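Local coordinates for Exo-beta-1,3-galactanase (PDB 5FLW), which probably hydrolyses beta-1,3-galactan from its non-reducing ends to release galactose, as a five-bladed beta-propeller glycoside hydrolase of family 43, at residues R4-F8 with W294-G300; R79-K85 with M97-T103; G198-F203 with Y217-L223. The contacts are given in a common frame with arbitrary orientation. Residue numbers count along the deposited sequence, not the author numbering.

Overall arrangement
All three contacts belong to one five-bladed propeller: interactions 2 and 3 lie within the second and fourth blades, while interaction 1 joins the two chain ends beside the fifth. Interaction 2 lies deepest, its centre about 11 Å from that of the chain; it pairs the first two strands of its blade, with charged side chains in the interior. Interaction 3, about 16 Å out, pairs the two middle strands of its blade, and its side-chain packing is largely aromatic. Interaction 1, about 21 Å out, is only partly buried: two tails joined by a single bridge and a salt bridge. Interactions 2 and 3 are local hairpins, whereas interaction 1 brings together segments 286 residues apart.

Interaction 1. Residues R4-F8 with W294-G300; sequences RFGAF and WSDTYEG
The two chain ends meet here with extended but irregular backbones. Residues 4-8 turn a corner at Ala7, while Ser295-Tyr298 form a type I turn, closed by Tyr298 N to Ser295 O at 3.0 Å, that delivers Glu299 to Gly6. A single bridge results: Glu299 N donates to Phe5 O (3.0 Å) and Glu299 O accepts from Ala7 N (2.9 Å), so both polar backbone atoms of Glu299 are satisfied. Gly6, at phi/psi 127/-153, leaves no room for a CB, which would collide with Glu299 O. The Glu299 side chain (chi1 p, chi2 t) swings back to the fully extended Arg4, forming a two-pronged salt bridge: Arg4 NE to Glu299 OE2 at 2.9 Å, Arg4 NH2 to Glu299 OE1 at 3.0 Å. A water donates to both Phe5 O and Glu299 OE2, each at 2.9 Å. Phe5 CB lies 3.6 Å from the Tyr298 ring centroid, a CH-pi contact over the face, and Trp294 CH2 reaches Gly6 CA at 3.7 Å. Beyond Glu299, Gly6 and Phe8 pair by backbone with Gln280 and Ile278 of strand 278-286. Both tails thus close against the last blade, an arrangement consistent with the terminal closure of a beta-propeller.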
loop_
_atom_site.group_PDB
_atom_site.type_symbol
_atom_site.label_atom_id
_atom_site.label_comp_id
_atom_site.label_asym_id
_atom_site.label_seq_id
_atom_site.Cartn_x
_atom_site.Cartn_y
_atom_site.Cartn_z
ATOM N N ARG A 4 8.557 11.757 -13.754
ATOM C CA ARG A 4 7.596 11.143 -14.664
ATOM C C ARG A 4 6.246 11.152 -13.957
ATOM O O ARG A 4 6.033 10.403 -13.002
ATOM C CB ARG A 4 7.997 9.719 -15.070
ATOM C CG ARG A 4 7.098 9.198 -16.181
ATOM C CD ARG A 4 7.309 7.734 -16.520
ATOM N NE ARG A 4 6.526 7.371 -17.710
ATOM C CZ ARG A 4 6.410 6.138 -18.205
ATOM N NH1 ARG A 4 7.014 5.106 -17.609
ATOM N NH2 ARG A 4 5.663 5.940 -19.292
ATOM N N PHE A 5 5.350 12.037 -14.396
ATOM C CA PHE A 5 4.042 12.184 -13.776
ATOM C C PHE A 5 2.931 11.951 -14.792
ATOM O O PHE A 5 3.071 12.269 -15.979
ATOM C CB PHE A 5 3.849 13.575 -13.180
ATOM C CG PHE A 5 4.808 13.910 -12.073
ATOM C CD1 PHE A 5 5.098 12.961 -11.083
ATOM C CD2 PHE A 5 5.387 15.179 -12.011
ATOM C CE1 PHE A 5 5.989 13.251 -10.035
ATOM C CE2 PHE A 5 6.261 15.517 -10.986
ATOM C CZ PHE A 5 6.582 14.546 -9.979
ATOM N N GLY A 6 1.812 11.420 -14.290
ATOM C CA GLY A 6 0.621 11.166 -15.080
ATOM C C GLY A 6 0.151 9.732 -14.927
ATOM O O GLY A 6 0.401 9.088 -13.891
ATOM N N ALA A 7 -0.536 9.229 -15.955
ATOM C CA ALA A 7 -1.056 7.872 -15.995
ATOM C C ALA A 7 -0.283 7.115 -17.074
ATOM O O ALA A 7 -0.146 7.602 -18.206
ATOM C CB ALA A 7 -2.553 7.890 -16.332
ATOM N N PHE A 8 0.244 5.937 -16.722
ATOM C CA PHE A 8 1.072 5.193 -17.662
ATOM C C PHE A 8 1.258 3.770 -17.161
ATOM O O PHE A 8 1.050 3.460 -15.971
ATOM C CB PHE A 8 2.451 5.845 -17.892
ATOM C CG PHE A 8 3.190 6.165 -16.620
ATOM C CD1 PHE A 8 3.972 5.201 -15.991
ATOM C CD2 PHE A 8 3.087 7.438 -16.032
ATOM C CE1 PHE A 8 4.660 5.487 -14.805
ATOM C CE2 PHE A 8 3.774 7.735 -14.837
ATOM C CZ PHE A 8 4.558 6.764 -14.227
ATOM N N TRP A 294 -3.934 17.686 -11.171
ATOM C CA TRP A 294 -3.364 17.342 -12.467
ATOM C C TRP A 294 -2.707 18.574 -13.103
ATOM O O TRP A 294 -3.059 19.716 -12.816
ATOM C CB TRP A 294 -4.466 16.824 -13.397
ATOM C CG TRP A 294 -3.996 16.104 -14.605
ATOM C CD1 TRP A 294 -3.811 16.627 -15.856
ATOM C CD2 TRP A 294 -3.641 14.705 -14.698
ATOM N NE1 TRP A 294 -3.385 15.638 -16.729
ATOM C CE2 TRP A 294 -3.265 14.456 -16.045
ATOM C CE3 TRP A 294 -3.611 13.647 -13.779
ATOM C CZ2 TRP A 294 -2.862 13.194 -16.492
ATOM C CZ3 TRP A 294 -3.222 12.382 -14.225
ATOM C CH2 TRP A 294 -2.854 12.168 -15.575
ATOM N N SER A 295 -1.758 18.318 -14.000
ATOM C CA SER A 295 -1.137 19.342 -14.829
ATOM C C SER A 295 -1.158 18.898 -16.282
ATOM O O SER A 295 -1.000 17.714 -16.588
ATOM C CB SER A 295 0.310 19.550 -14.370
ATOM O OG SER A 295 1.027 20.259 -15.360
ATOM N N ASP A 296 -1.337 19.875 -17.182
ATOM C CA ASP A 296 -1.370 19.639 -18.625
ATOM C C ASP A 296 -0.156 18.897 -19.137
ATOM O O ASP A 296 -0.222 18.262 -20.199
ATOM C CB ASP A 296 -1.320 20.983 -19.351
ATOM C CG ASP A 296 -2.616 21.705 -19.299
ATOM O OD1 ASP A 296 -3.619 21.042 -18.955
ATOM O OD2 ASP A 296 -2.629 22.926 -19.590
ATOM N N THR A 297 0.993 19.102 -18.493
ATOM C CA THR A 297 2.245 18.485 -18.922
ATOM C C THR A 297 2.331 16.995 -18.587
ATOM O O THR A 297 3.231 16.310 -19.088
ATOM C CB THR A 297 3.422 19.217 -18.292
ATOM O OG1 THR A 297 3.374 19.035 -16.871
ATOM C CG2 THR A 297 3.334 20.697 -18.636
ATOM N N TYR A 298 1.455 16.482 -17.733
ATOM C CA TYR A 298 1.505 15.072 -17.372
ATOM C C TYR A 298 1.113 14.182 -18.558
ATOM O O TYR A 298 0.360 14.585 -19.451
ATOM C CB TYR A 298 0.579 14.818 -16.190
ATOM C CG TYR A 298 0.983 15.514 -14.897
ATOM C CD1 TYR A 298 2.144 16.264 -14.819
ATOM C CD2 TYR A 298 0.192 15.394 -13.750
ATOM C CE1 TYR A 298 2.521 16.895 -13.652
ATOM C CE2 TYR A 298 0.568 16.001 -12.556
ATOM C CZ TYR A 298 1.738 16.755 -12.511
ATOM O OH TYR A 298 2.113 17.376 -11.333
ATOM N N GLU A 299 1.610 12.950 -18.551
ATOM C CA GLU A 299 1.265 12.003 -19.604
ATOM C C GLU A 299 -0.011 11.227 -19.272
ATOM O O GLU A 299 -0.469 11.183 -18.126
ATOM C CB GLU A 299 2.436 11.082 -19.915
ATOM C CG GLU A 299 2.713 10.055 -18.889
ATOM C CD GLU A 299 3.964 9.266 -19.246
ATOM O OE1 GLU A 299 3.844 8.264 -19.969
ATOM O OE2 GLU A 299 5.070 9.677 -18.832
ATOM N N GLY A 300 -0.584 10.608 -20.296
ATOM C CA GLY A 300 -1.847 9.902 -20.121
ATOM C C GLY A 300 -2.997 10.887 -19.931
ATOM O O GLY A 300 -2.848 12.095 -20.104
HETATM O O HOH W 1 5.401 12.292 -17.630
#

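Interaction 2. Residues R79-K85 with M97-T103; sequences RIGERPK and MYIHAET
Strands 80-82 and 97-102 run antiparallel, axes 4.7 Å apart at 144°. Ile80 faces Glu102, Gly81 Ala101 and Glu82 His100; then Arg83, left-handed (52/55), makes a beta bulge shifting the register by one, so Lys85 faces Tyr98. Ile80 (m, t) is the most covered: its N and O bond Glu102 O (3.0 Å) and Glu102 N (2.8 Å). Lys85 repeats this, N to Tyr98 O at 2.9 Å and O to Tyr98 N at 2.8 Å, and its NZ donates back to Pro84 O (2.9 Å). For His100 (t), Glu82 N to His100 O and His100 N to Glu82 O are both 2.9 Å; His100 NE2 donates to Glu102 OE1 (2.7 Å), and a water links His100 ND1 (2.7 Å) to Glu82 OE1 (2.9 Å). Arg83 forms salt bridges with Asp138, just before strand 139-143, and Asp246 of strand 244-250. This is the inner hairpin of a propeller blade, its first strand probably lining the central cavity where family 43 enzymes keep their active site.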
loop_
_atom_site.group_PDB
_atom_site.type_symbol
_atom_site.label_atom_id
_atom_site.label_comp_id
_atom_site.label_asym_id
_atom_site.label_seq_id
_atom_site.Cartn_x
_atom_site.Cartn_y
_atom_site.Cartn_z
ATOM N N ARG A 79 -4.834 -19.706 -4.547
ATOM C CA ARG A 79 -5.188 -18.665 -3.585
ATOM C C ARG A 79 -4.904 -17.274 -4.169
ATOM O O ARG A 79 -4.452 -17.124 -5.306
ATOM C CB ARG A 79 -4.429 -18.843 -2.260
ATOM C CG ARG A 79 -4.449 -20.240 -1.730
ATOM C CD ARG A 79 -5.835 -20.728 -1.217
ATOM N NE ARG A 79 -5.705 -22.192 -1.166
ATOM C CZ ARG A 79 -5.588 -22.929 -0.057
ATOM N NH1 ARG A 79 -5.676 -22.346 1.142
ATOM N NH2 ARG A 79 -5.375 -24.257 -0.154
ATOM N N ILE A 80 -5.158 -16.269 -3.340
ATOM C CA ILE A 80 -4.955 -14.867 -3.678
ATOM C C ILE A 80 -4.046 -14.213 -2.631
ATOM O O ILE A 80 -4.190 -14.456 -1.441
ATOM C CB ILE A 80 -6.309 -14.128 -3.743
ATOM C CG1 ILE A 80 -7.123 -14.616 -4.943
ATOM C CG2 ILE A 80 -6.121 -12.621 -3.793
ATOM C CD1 ILE A 80 -8.577 -14.206 -4.906
ATOM N N GLY A 81 -3.107 -13.394 -3.090
ATOM C CA GLY A 81 -2.169 -12.690 -2.226
ATOM C C GLY A 81 -2.014 -11.284 -2.763
ATOM O O GLY A 81 -1.417 -11.089 -3.813
ATOM N N GLU A 82 -2.556 -10.313 -2.039
ATOM C CA GLU A 82 -2.552 -8.925 -2.484
ATOM C C GLU A 82 -1.922 -7.881 -1.565
ATOM O O GLU A 82 -1.759 -8.096 -0.373
ATOM C CB GLU A 82 -4.009 -8.497 -2.729
ATOM C CG GLU A 82 -4.715 -9.241 -3.853
ATOM C CD GLU A 82 -6.184 -8.877 -3.976
ATOM O OE1 GLU A 82 -6.738 -8.305 -3.025
ATOM O OE2 GLU A 82 -6.776 -9.164 -5.028
ATOM N N ARG A 83 -1.587 -6.741 -2.161
ATOM C CA ARG A 83 -1.072 -5.571 -1.449
ATOM C C ARG A 83 0.122 -5.876 -0.536
ATOM O O ARG A 83 0.118 -5.526 0.648
ATOM C CB ARG A 83 -2.172 -4.824 -0.700
ATOM C CG ARG A 83 -3.268 -4.321 -1.655
ATOM C CD ARG A 83 -4.272 -3.372 -0.976
ATOM N NE ARG A 83 -5.268 -2.945 -1.957
ATOM C CZ ARG A 83 -5.071 -1.981 -2.856
ATOM N NH1 ARG A 83 -3.915 -1.316 -2.869
ATOM N NH2 ARG A 83 -6.032 -1.659 -3.739
ATOM N N PRO A 84 1.192 -6.483 -1.078
ATOM C CA PRO A 84 2.361 -6.799 -0.247
ATOM C C PRO A 84 2.997 -5.528 0.304
ATOM O O PRO A 84 3.058 -4.497 -0.374
ATOM C CB PRO A 84 3.319 -7.518 -1.223
ATOM C CG PRO A 84 2.978 -6.947 -2.582
ATOM C CD PRO A 84 1.449 -6.752 -2.516
ATOM N N LYS A 85 3.481 -5.628 1.541
ATOM C CA LYS A 85 4.147 -4.527 2.221
ATOM C C LYS A 85 5.369 -5.087 2.940
ATOM O O LYS A 85 5.356 -6.235 3.390
ATOM C CB LYS A 85 3.209 -3.896 3.267
ATOM C CG LYS A 85 1.889 -3.345 2.695
ATOM C CD LYS A 85 2.163 -2.126 1.803
ATOM C CE LYS A 85 0.950 -1.765 0.917
ATOM N NZ LYS A 85 0.705 -2.808 -0.122
ATOM N N MET A 97 7.714 -9.133 5.493
ATOM C CA MET A 97 6.695 -8.870 4.499
ATOM C C MET A 97 5.319 -9.290 5.025
ATOM O O MET A 97 5.180 -10.336 5.680
ATOM C CB MET A 97 7.004 -9.607 3.198
ATOM C CG MET A 97 5.995 -9.344 2.096
ATOM S SD MET A 97 6.429 -10.156 0.509
ATOM C CE MET A 97 7.846 -9.176 0.005
ATOM N N TYR A 98 4.316 -8.441 4.749
ATOM C CA TYR A 98 2.910 -8.671 5.077
ATOM C C TYR A 98 2.121 -8.743 3.775
ATOM O O TYR A 98 2.442 -8.039 2.814
ATOM C CB TYR A 98 2.360 -7.535 5.966
ATOM C CG TYR A 98 3.321 -7.214 7.086
ATOM C CD1 TYR A 98 3.315 -7.964 8.269
ATOM C CD2 TYR A 98 4.273 -6.203 6.942
ATOM C CE1 TYR A 98 4.234 -7.699 9.298
ATOM C CE2 TYR A 98 5.201 -5.939 7.938
ATOM C CZ TYR A 98 5.179 -6.685 9.124
ATOM O OH TYR A 98 6.084 -6.428 10.123
ATOM N N ILE A 99 1.096 -9.592 3.730
ATOM C CA ILE A 99 0.315 -9.740 2.503
ATOM C C ILE A 99 -1.121 -10.039 2.891
ATOM O O ILE A 99 -1.385 -10.663 3.921
ATOM C CB ILE A 99 0.936 -10.814 1.554
ATOM C CG1 ILE A 99 0.335 -10.740 0.142
ATOM C CG2 ILE A 99 0.794 -12.204 2.126
ATOM C CD1 ILE A 99 1.156 -11.467 -0.843
ATOM N N HIS A 100 -2.055 -9.559 2.086
ATOM C CA HIS A 100 -3.446 -9.953 2.273
ATOM C C HIS A 100 -3.595 -11.357 1.675
ATOM O O HIS A 100 -3.563 -11.517 0.445
ATOM C CB HIS A 100 -4.385 -8.919 1.639
ATOM C CG HIS A 100 -5.828 -9.366 1.519
ATOM N ND1 HIS A 100 -6.728 -8.722 0.683
ATOM C CD2 HIS A 100 -6.528 -10.366 2.124
ATOM C CE1 HIS A 100 -7.907 -9.319 0.770
ATOM N NE2 HIS A 100 -7.816 -10.317 1.634
ATOM N N ALA A 101 -3.700 -12.379 2.545
ATOM C CA ALA A 101 -3.920 -13.744 2.094
ATOM C C ALA A 101 -5.427 -13.973 1.990
ATOM O O ALA A 101 -6.168 -13.729 2.955
ATOM C CB ALA A 101 -3.281 -14.755 3.060
ATOM N N GLU A 102 -5.872 -14.442 0.825
ATOM C CA GLU A 102 -7.292 -14.476 0.516
ATOM C C GLU A 102 -7.591 -15.755 -0.264
ATOM O O GLU A 102 -6.676 -16.409 -0.765
ATOM C CB GLU A 102 -7.711 -13.221 -0.284
ATOM C CG GLU A 102 -9.217 -12.980 -0.330
ATOM C CD GLU A 102 -9.840 -13.084 1.046
ATOM O OE1 GLU A 102 -9.825 -12.079 1.824
ATOM O OE2 GLU A 102 -10.327 -14.181 1.352
ATOM N N THR A 103 -8.876 -16.111 -0.346
ATOM C CA THR A 103 -9.339 -17.230 -1.164
ATOM C C THR A 103 -10.284 -16.695 -2.242
ATOM O O THR A 103 -10.812 -15.583 -2.104
ATOM C CB THR A 103 -10.066 -18.288 -0.301
ATOM O OG1 THR A 103 -11.127 -17.678 0.447
ATOM C CG2 THR A 103 -9.109 -18.979 0.688
HETATM O O HOH W 2 -6.122 -6.547 -0.751
#

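Interaction 3. Residues G198-F203 with Y217-L223; sequences GLYYWF and YSTATDL
Four backbone hydrogen bonds fix the antiparallel register: Tyr200 N to Ala220 O (2.8 Å), Ala220 N to Tyr200 O (3.2 Å), Trp202 N to Ser218 O (2.9 Å) and Ser218 N to Trp202 O (2.9 Å). Tyr201 faces Thr219 and Phe203 faces Tyr217 as non-hydrogen-bonded pairs, CA atoms 4.7 and 4.2 Å apart. The strand axes approach to 4.6 Å at 158°. One water donates to Gly198 O (2.8 Å) and Thr221 O (2.5 Å); another donates to Tyr200 OH (2.8 Å) and accepts from Leu223 N (3.0 Å). Tyr200 OH also bonds Asp144. These are the two middle strands of the fourth propeller blade, and its faces meet different neighbours: Trp202 and Leu223 touch strand 159-165 of the third blade, Tyr201 and Phe203 strand 278-286 of the fifth. On the Tyr200 face, that ring (chi1 m) carries Leu223, whose CG sits 3.8 Å from the centroid in a CH-pi contact; Trp202 (chi1 t) leads away from strand 217-220, edge-to-face with Trp227 and Trp230. On the other face, Thr219 CG2 covers the Tyr201 ring (4.2 Å to its centroid) and Tyr217 CB the Phe203 ring (4.0 Å to its centroid). The rings of Phe203 (m) and Tyr217 (p) are near parallel but slid apart, centroids 5.8 Å apart. At the start of strand 199-203, Leu199 CD2 packs on Thr219 CB at 3.8 Å.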
loop_
_atom_site.group_PDB
_atom_site.type_symbol
_atom_site.label_atom_id
_atom_site.label_comp_id
_atom_site.label_asym_id
_atom_site.label_seq_id
_atom_site.Cartn_x
_atom_site.Cartn_y
_atom_site.Cartn_z
ATOM N N GLY A 198 4.669 16.315 13.055
ATOM C CA GLY A 198 3.863 15.841 14.161
ATOM C C GLY A 198 2.434 15.454 13.827
ATOM O O GLY A 198 1.727 14.980 14.727
ATOM N N LEU A 199 1.975 15.638 12.584
ATOM C CA LEU A 199 0.601 15.325 12.195
ATOM C C LEU A 199 0.618 14.114 11.264
ATOM O O LEU A 199 1.386 14.089 10.296
ATOM C CB LEU A 199 -0.050 16.501 11.467
ATOM C CG LEU A 199 -1.561 16.431 11.270
ATOM C CD1 LEU A 199 -2.258 16.619 12.607
ATOM C CD2 LEU A 199 -2.034 17.456 10.283
ATOM N N TYR A 200 -0.231 13.121 11.559
ATOM C CA TYR A 200 -0.392 11.938 10.710
ATOM C C TYR A 200 -1.471 12.201 9.665
ATOM O O TYR A 200 -2.512 12.794 9.967
ATOM C CB TYR A 200 -0.816 10.732 11.552
ATOM C CG TYR A 200 0.148 10.363 12.664
ATOM C CD1 TYR A 200 1.265 9.572 12.403
ATOM C CD2 TYR A 200 -0.059 10.811 13.982
ATOM C CE1 TYR A 200 2.147 9.231 13.414
ATOM C CE2 TYR A 200 0.821 10.476 15.001
ATOM C CZ TYR A 200 1.930 9.687 14.712
ATOM O OH TYR A 200 2.815 9.337 15.717
ATOM N N TYR A 201 -1.212 11.773 8.434
ATOM C CA TYR A 201 -2.175 11.877 7.344
ATOM C C TYR A 201 -2.459 10.456 6.867
ATOM O O TYR A 201 -1.530 9.727 6.524
ATOM C CB TYR A 201 -1.636 12.716 6.175
ATOM C CG TYR A 201 -1.317 14.192 6.483
ATOM C CD1 TYR A 201 -0.264 14.543 7.327
ATOM C CD2 TYR A 201 -2.041 15.225 5.871
ATOM C CE1 TYR A 201 0.041 15.889 7.594
ATOM C CE2 TYR A 201 -1.752 16.565 6.123
ATOM C CZ TYR A 201 -0.711 16.895 6.988
ATOM O OH TYR A 201 -0.404 18.231 7.232
ATOM N N TRP A 202 -3.738 10.079 6.859
ATOM C CA TRP A 202 -4.205 8.735 6.539
ATOM C C TRP A 202 -5.135 8.840 5.334
ATOM O O TRP A 202 -6.188 9.486 5.414
ATOM C CB TRP A 202 -4.957 8.196 7.763
ATOM C CG TRP A 202 -5.554 6.818 7.708
ATOM C CD1 TRP A 202 -5.596 5.949 6.643
ATOM C CD2 TRP A 202 -6.226 6.148 8.794
ATOM N NE1 TRP A 202 -6.249 4.784 7.005
ATOM C CE2 TRP A 202 -6.639 4.879 8.319
ATOM C CE3 TRP A 202 -6.505 6.496 10.128
ATOM C CZ2 TRP A 202 -7.338 3.966 9.131
ATOM C CZ3 TRP A 202 -7.183 5.582 10.939
ATOM C CH2 TRP A 202 -7.580 4.324 10.437
ATOM N N PHE A 203 -4.753 8.194 4.227
ATOM C CA PHE A 203 -5.507 8.199 2.980
ATOM C C PHE A 203 -6.156 6.836 2.755
ATOM O O PHE A 203 -5.613 5.804 3.161
ATOM C CB PHE A 203 -4.585 8.494 1.785
ATOM C CG PHE A 203 -3.826 9.789 1.907
ATOM C CD1 PHE A 203 -2.695 9.885 2.714
ATOM C CD2 PHE A 203 -4.239 10.919 1.213
ATOM C CE1 PHE A 203 -1.996 11.108 2.826
ATOM C CE2 PHE A 203 -3.538 12.139 1.320
ATOM C CZ PHE A 203 -2.422 12.219 2.120
ATOM N N TYR A 217 -8.931 11.610 2.979
ATOM C CA TYR A 217 -7.908 11.553 4.016
ATOM C C TYR A 217 -8.426 12.107 5.347
ATOM O O TYR A 217 -9.392 12.890 5.408
ATOM C CB TYR A 217 -6.607 12.254 3.584
ATOM C CG TYR A 217 -6.693 13.769 3.612
ATOM C CD1 TYR A 217 -7.422 14.462 2.637
ATOM C CD2 TYR A 217 -6.067 14.508 4.612
ATOM C CE1 TYR A 217 -7.531 15.854 2.652
ATOM C CE2 TYR A 217 -6.167 15.915 4.644
ATOM C CZ TYR A 217 -6.893 16.579 3.658
ATOM O OH TYR A 217 -6.978 17.963 3.679
ATOM N N SER A 218 -7.747 11.695 6.420
ATOM C CA SER A 218 -8.012 12.152 7.777
ATOM C C SER A 218 -6.670 12.433 8.441
ATOM O O SER A 218 -5.644 11.880 8.036
ATOM C CB SER A 218 -8.809 11.091 8.547
ATOM O OG SER A 218 -9.071 11.465 9.875
ATOM N N THR A 219 -6.676 13.321 9.450
ATOM C CA THR A 219 -5.459 13.683 10.181
ATOM C C THR A 219 -5.662 13.491 11.685
ATOM O O THR A 219 -6.793 13.484 12.192
ATOM C CB THR A 219 -5.000 15.139 9.919
ATOM O OG1 THR A 219 -6.010 16.038 10.379
ATOM C CG2 THR A 219 -4.802 15.371 8.433
ATOM N N ALA A 220 -4.541 13.313 12.389
ATOM C CA ALA A 220 -4.542 13.159 13.840
ATOM C C ALA A 220 -3.136 13.446 14.344
ATOM O O ALA A 220 -2.157 13.321 13.603
ATOM C CB ALA A 220 -5.011 11.762 14.276
ATOM N N THR A 221 -3.052 13.854 15.613
ATOM C CA THR A 221 -1.775 14.055 16.284
ATOM C C THR A 221 -1.352 12.841 17.102
ATOM O O THR A 221 -0.235 12.812 17.637
ATOM C CB THR A 221 -1.861 15.296 17.187
ATOM O OG1 THR A 221 -2.854 15.066 18.188
ATOM C CG2 THR A 221 -2.305 16.508 16.391
ATOM N N ASP A 222 -2.213 11.839 17.201
ATOM C CA ASP A 222 -1.882 10.580 17.843
ATOM C C ASP A 222 -2.550 9.503 17.007
ATOM O O ASP A 222 -3.685 9.694 16.566
ATOM C CB ASP A 222 -2.447 10.555 19.278
ATOM C CG ASP A 222 -1.887 9.416 20.108
ATOM O OD1 ASP A 222 -2.225 8.264 19.805
ATOM O OD2 ASP A 222 -1.083 9.669 21.028
ATOM N N LEU A 223 -1.831 8.392 16.775
ATOM C CA LEU A 223 -2.378 7.294 15.966
ATOM C C LEU A 223 -3.628 6.679 16.595
ATOM O O LEU A 223 -4.450 6.090 15.878
ATOM C CB LEU A 223 -1.322 6.217 15.694
ATOM C CG LEU A 223 -0.198 6.593 14.722
ATOM C CD1 LEU A 223 0.957 5.638 14.864
ATOM C CD2 LEU A 223 -0.680 6.609 13.296
HETATM O O HOH W 3 2.058 13.746 17.207
HETATM O O HOH W 4 1.053 8.337 17.718
#